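Local atomic coordinates of sesquisabinene B synthase 2 (Santalum album, PDB entry 6A2A), a protein that probably cyclises farnesyl diphosphate to the sesquiterpene sesquisabinene B, as a metal-dependent terpene synthase using magnesium or manganese. Residues A32-Y41 against D273-Q284. Sequence-based numbering, arbitrary orientation.
Sequences ANYPPNLWDY and DKMPFARNGLIQ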
loop_
_atom_site.group_PDB
_atom_site.type_symbol
_atom_site.label_atom_id
_atom_site.label_comp_id
_atom_site.label_asym_id
_atom_site.label_seq_id
_atom_site.Cartn_x
_atom_site.Cartn_y
_atom_site.Cartn_z
ATOM N N ALA A 32 -17.842 -3.783 7.527
ATOM C CA ALA A 32 -17.768 -5.266 7.414
ATOM C C ALA A 32 -18.280 -5.708 6.040
ATOM O O ALA A 32 -18.850 -4.930 5.256
ATOM C CB ALA A 32 -18.552 -5.931 8.519
ATOM N N ASN A 33 -18.058 -6.977 5.770
ATOM C CA ASN A 33 -18.385 -7.563 4.495
ATOM C C ASN A 33 -19.600 -8.467 4.687
ATOM O O ASN A 33 -19.860 -8.923 5.778
ATOM C CB ASN A 33 -17.192 -8.340 3.925
ATOM C CG ASN A 33 -16.179 -7.451 3.232
ATOM O OD1 ASN A 33 -15.044 -7.333 3.672
ATOM N ND2 ASN A 33 -16.587 -6.798 2.158
ATOM N N TYR A 34 -20.336 -8.695 3.606
ATOM C CA TYR A 34 -21.352 -9.710 3.596
ATOM C C TYR A 34 -21.215 -10.469 2.287
ATOM O O TYR A 34 -21.097 -9.819 1.280
ATOM C CB TYR A 34 -22.764 -9.131 3.693
ATOM C CG TYR A 34 -23.784 -10.225 3.816
ATOM C CD1 TYR A 34 -24.013 -10.842 5.041
ATOM C CD2 TYR A 34 -24.425 -10.741 2.691
ATOM C CE1 TYR A 34 -24.920 -11.879 5.163
ATOM C CE2 TYR A 34 -25.322 -11.788 2.798
ATOM C CZ TYR A 34 -25.565 -12.354 4.040
ATOM O OH TYR A 34 -26.453 -13.377 4.158
ATOM N N PRO A 35 -21.177 -11.794 2.303
ATOM C CA PRO A 35 -21.168 -12.641 3.499
ATOM C C PRO A 35 -19.927 -12.390 4.374
ATOM O O PRO A 35 -18.922 -11.961 3.839
ATOM C CB PRO A 35 -21.126 -14.072 2.954
ATOM C CG PRO A 35 -21.644 -13.982 1.542
ATOM C CD PRO A 35 -21.399 -12.562 1.078
ATOM N N PRO A 36 -20.003 -12.633 5.656
ATOM C CA PRO A 36 -18.858 -12.299 6.478
ATOM C C PRO A 36 -17.632 -13.170 6.296
ATOM O O PRO A 36 -17.702 -14.327 6.076
ATOM C CB PRO A 36 -19.415 -12.459 7.878
ATOM C CG PRO A 36 -20.414 -13.501 7.745
ATOM C CD PRO A 36 -21.032 -13.331 6.415
ATOM N N ASN A 37 -16.475 -12.576 6.436
ATOM C CA ASN A 37 -15.262 -13.341 6.343
ATOM C C ASN A 37 -14.927 -13.899 7.715
ATOM O O ASN A 37 -15.553 -13.589 8.682
ATOM C CB ASN A 37 -14.136 -12.477 5.814
ATOM C CG ASN A 37 -14.380 -12.021 4.399
ATOM O OD1 ASN A 37 -14.717 -12.802 3.555
ATOM N ND2 ASN A 37 -14.228 -10.763 4.161
ATOM N N LEU A 38 -13.863 -14.661 7.806
ATOM C CA LEU A 38 -13.472 -15.274 9.064
ATOM C C LEU A 38 -13.260 -14.277 10.178
ATOM O O LEU A 38 -13.612 -14.536 11.292
ATOM C CB LEU A 38 -12.225 -16.115 8.873
ATOM C CG LEU A 38 -12.384 -17.313 7.952
ATOM C CD1 LEU A 38 -11.041 -17.940 7.725
ATOM C CD2 LEU A 38 -13.339 -18.328 8.550
ATOM N N TRP A 39 -12.638 -13.159 9.845
ATOM C CA TRP A 39 -12.417 -12.047 10.724
ATOM C C TRP A 39 -12.701 -10.792 9.913
ATOM O O TRP A 39 -12.480 -10.758 8.771
ATOM C CB TRP A 39 -10.995 -12.019 11.216
ATOM C CG TRP A 39 -10.663 -13.156 12.044
ATOM C CD1 TRP A 39 -10.917 -13.296 13.332
ATOM C CD2 TRP A 39 -10.006 -14.346 11.625
ATOM N NE1 TRP A 39 -10.473 -14.497 13.772
ATOM C CE2 TRP A 39 -9.907 -15.164 12.731
ATOM C CE3 TRP A 39 -9.493 -14.787 10.423
ATOM C CZ2 TRP A 39 -9.333 -16.399 12.672
ATOM C CZ3 TRP A 39 -8.931 -15.993 10.361
ATOM C CH2 TRP A 39 -8.838 -16.794 11.469
ATOM N N ASP A 40 -13.189 -9.763 10.548
ATOM C CA ASP A 40 -13.442 -8.548 9.857
ATOM C C ASP A 40 -12.116 -7.834 9.665
ATOM O O ASP A 40 -11.253 -7.971 10.467
ATOM C CB ASP A 40 -14.503 -7.759 10.627
ATOM C CG ASP A 40 -14.109 -6.366 10.902
ATOM O OD1 ASP A 40 -14.239 -5.518 9.992
ATOM O OD2 ASP A 40 -13.679 -6.112 12.035
ATOM N N TYR A 41 -11.958 -7.092 8.590
ATOM C CA TYR A 41 -10.690 -6.433 8.327
ATOM C C TYR A 41 -10.175 -5.400 9.340
ATOM O O TYR A 41 -8.985 -5.252 9.473
ATOM C CB TYR A 41 -10.632 -5.875 6.931
ATOM C CG TYR A 41 -10.874 -6.905 5.850
ATOM C CD1 TYR A 41 -10.115 -8.035 5.765
ATOM C CD2 TYR A 41 -11.847 -6.723 4.916
ATOM C CE1 TYR A 41 -10.327 -8.953 4.801
ATOM C CE2 TYR A 41 -12.068 -7.640 3.961
ATOM C CZ TYR A 41 -11.306 -8.757 3.906
ATOM O OH TYR A 41 -11.555 -9.640 2.933
ATOM N N ASP A 273 -12.788 -7.395 -2.021
ATOM C CA ASP A 273 -13.555 -7.864 -0.919
ATOM C C ASP A 273 -15.048 -7.718 -1.160
ATOM O O ASP A 273 -15.830 -8.443 -0.536
ATOM C CB ASP A 273 -13.143 -7.194 0.388
ATOM C CG ASP A 273 -13.434 -5.733 0.434
ATOM O OD1 ASP A 273 -13.193 -4.998 -0.545
ATOM O OD2 ASP A 273 -13.936 -5.316 1.504
ATOM N N LYS A 274 -15.415 -6.880 -2.106
ATOM C CA LYS A 274 -16.853 -6.611 -2.370
ATOM C C LYS A 274 -17.328 -7.361 -3.619
ATOM O O LYS A 274 -18.492 -7.148 -4.060
ATOM C CB LYS A 274 -17.123 -5.111 -2.528
ATOM C CG LYS A 274 -16.700 -4.278 -1.323
ATOM C CD LYS A 274 -17.445 -4.594 -0.078
ATOM C CE LYS A 274 -17.138 -3.608 1.036
ATOM N NZ LYS A 274 -17.991 -3.845 2.228
ATOM N N MET A 275 -16.472 -8.173 -4.239
ATOM C CA MET A 275 -16.980 -9.037 -5.333
ATOM C C MET A 275 -17.918 -10.056 -4.698
ATOM O O MET A 275 -17.683 -10.515 -3.617
ATOM C CB MET A 275 -15.867 -9.806 -6.039
ATOM C CG MET A 275 -14.821 -8.936 -6.652
ATOM S SD MET A 275 -15.446 -7.832 -7.896
ATOM C CE MET A 275 -15.776 -6.293 -7.051
ATOM N N PRO A 276 -18.955 -10.469 -5.420
ATOM C CA PRO A 276 -19.842 -11.467 -4.881
ATOM C C PRO A 276 -19.301 -12.894 -5.059
ATOM O O PRO A 276 -20.063 -13.797 -5.343
ATOM C CB PRO A 276 -21.125 -11.234 -5.718
ATOM C CG PRO A 276 -20.615 -10.790 -7.020
ATOM C CD PRO A 276 -19.396 -9.922 -6.717
ATOM N N PHE A 277 -17.988 -13.071 -4.881
ATOM C CA PHE A 277 -17.340 -14.378 -4.817
ATOM C C PHE A 277 -16.047 -14.218 -3.994
ATOM O O PHE A 277 -15.709 -13.064 -3.517
ATOM C CB PHE A 277 -17.152 -14.933 -6.238
ATOM C CG PHE A 277 -16.681 -13.912 -7.254
ATOM C CD1 PHE A 277 -15.357 -13.505 -7.303
ATOM C CD2 PHE A 277 -17.576 -13.298 -8.131
ATOM C CE1 PHE A 277 -14.925 -12.553 -8.214
ATOM C CE2 PHE A 277 -17.144 -12.329 -9.028
ATOM C CZ PHE A 277 -15.825 -11.958 -9.082
ATOM N N ALA A 278 -15.330 -15.330 -3.801
ATOM C CA ALA A 278 -13.937 -15.327 -3.186
ATOM C C ALA A 278 -13.942 -14.777 -1.738
ATOM O O ALA A 278 -12.954 -14.077 -1.227
ATOM C CB ALA A 278 -12.954 -14.595 -4.072
ATOM N N ARG A 279 -15.023 -15.146 -1.048
ATOM C CA ARG A 279 -15.096 -15.109 0.428
ATOM C C ARG A 279 -13.839 -15.743 1.047
ATOM O O ARG A 279 -13.398 -16.831 0.657
ATOM C CB ARG A 279 -16.326 -15.861 0.941
ATOM C CG ARG A 279 -16.663 -15.555 2.393
ATOM C CD ARG A 279 -17.986 -16.144 2.825
ATOM N NE ARG A 279 -18.064 -17.589 2.648
ATOM C CZ ARG A 279 -17.965 -18.500 3.624
ATOM N NH1 ARG A 279 -18.224 -19.771 3.357
ATOM N NH2 ARG A 279 -17.594 -18.149 4.848
ATOM N N ASN A 280 -13.256 -15.008 1.970
ATOM C CA ASN A 280 -12.043 -15.402 2.655
ATOM C C ASN A 280 -10.813 -15.583 1.763
ATOM O O ASN A 280 -9.855 -16.134 2.176
ATOM C CB ASN A 280 -12.271 -16.640 3.491
ATOM C CG ASN A 280 -13.215 -16.395 4.645
ATOM O OD1 ASN A 280 -13.160 -15.399 5.283
ATOM N ND2 ASN A 280 -14.077 -17.312 4.878
ATOM N N GLY A 281 -10.859 -15.091 0.546
ATOM C CA GLY A 281 -9.746 -15.224 -0.354
ATOM C C GLY A 281 -8.419 -14.701 0.168
ATOM O O GLY A 281 -7.427 -15.334 0.073
ATOM N N LEU A 282 -8.449 -13.520 0.725
ATOM C CA LEU A 282 -7.242 -12.906 1.215
ATOM C C LEU A 282 -6.692 -13.626 2.430
ATOM O O LEU A 282 -5.552 -13.957 2.489
ATOM C CB LEU A 282 -7.495 -11.456 1.543
ATOM C CG LEU A 282 -6.339 -10.553 1.938
ATOM C CD1 LEU A 282 -6.039 -10.729 3.383
ATOM C CD2 LEU A 282 -5.082 -10.686 1.131
ATOM N N ILE A 283 -7.545 -13.846 3.404
ATOM C CA ILE A 283 -7.102 -14.485 4.618
ATOM C C ILE A 283 -6.603 -15.907 4.380
ATOM O O ILE A 283 -5.606 -16.287 4.879
ATOM C CB ILE A 283 -8.111 -14.370 5.773
ATOM C CG1 ILE A 283 -7.533 -14.947 7.025
ATOM C CG2 ILE A 283 -9.350 -15.160 5.562
ATOM C CD1 ILE A 283 -6.469 -14.086 7.615
ATOM N N GLN A 284 -7.299 -16.656 3.569
ATOM C CA GLN A 284 -6.885 -17.989 3.273
ATOM C C GLN A 284 -5.556 -18.014 2.512
ATOM O O GLN A 284 -4.728 -18.825 2.786
ATOM C CB GLN A 284 -7.997 -18.758 2.586
ATOM C CG GLN A 284 -9.122 -18.919 3.587
ATOM C CD GLN A 284 -10.208 -19.915 3.294
ATOM O OE1 GLN A 284 -10.724 -20.495 4.206
ATOM N NE2 GLN A 284 -10.598 -20.056 2.057
HETATM O O HOH W 1 -19.263 -9.486 -0.926
HETATM O O HOH W 2 -16.345 -16.813 6.731
HETATM O O HOH W 3 -15.054 -10.252 1.417
HETATM O O HOH W 4 -10.552 -12.393 3.025
#
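Asn37 and Asn280 run side by side, pointing opposite ways, their amide planes 57° apart. Each lends its side-chain amide oxygen to the other segment's backbone. Asn280 OD1 takes Leu38 N at 2.7 Å, and Asn37 OD1 takes Asn280 N at 3.1 Å from above its carbonyl plane. Asn37 CG lies anti to its carbonyl carbon (chi1 -65°), which brings OD1 to that N-H. Water 2 joins Pro36 O, Asn280 ND2 and, weakly, Arg279 NH2; that guanidinium also forms a salt bridge with Glu546.

At the other end, the Asn33 side chain stands roughly perpendicular to that of Asp273. Asn33 ND2 donates within its own amide plane to Asp273 OD2 (3.1 Å), which it meets from above the carboxylate. An alanine here would lose this bond and is likely to leave the Asp273 carboxylate freer to turn. Tyr41 CE2 packs on Asp273 CB at 3.8 Å.

Ile283 spreads its branches. Ile283 CG2 meets Leu38 CD1, while Ile283 CG1 lies 3.8 Å from Trp39 CZ3, at the edge of the indole.

The loop before helix 41-50 thus lies over the link between helices 239-270 and 281-292 of the class I terpene synthase fold. Helix 546-558 flanks Leu38 and Trp39, and helix 239-270 packs against Tyr41.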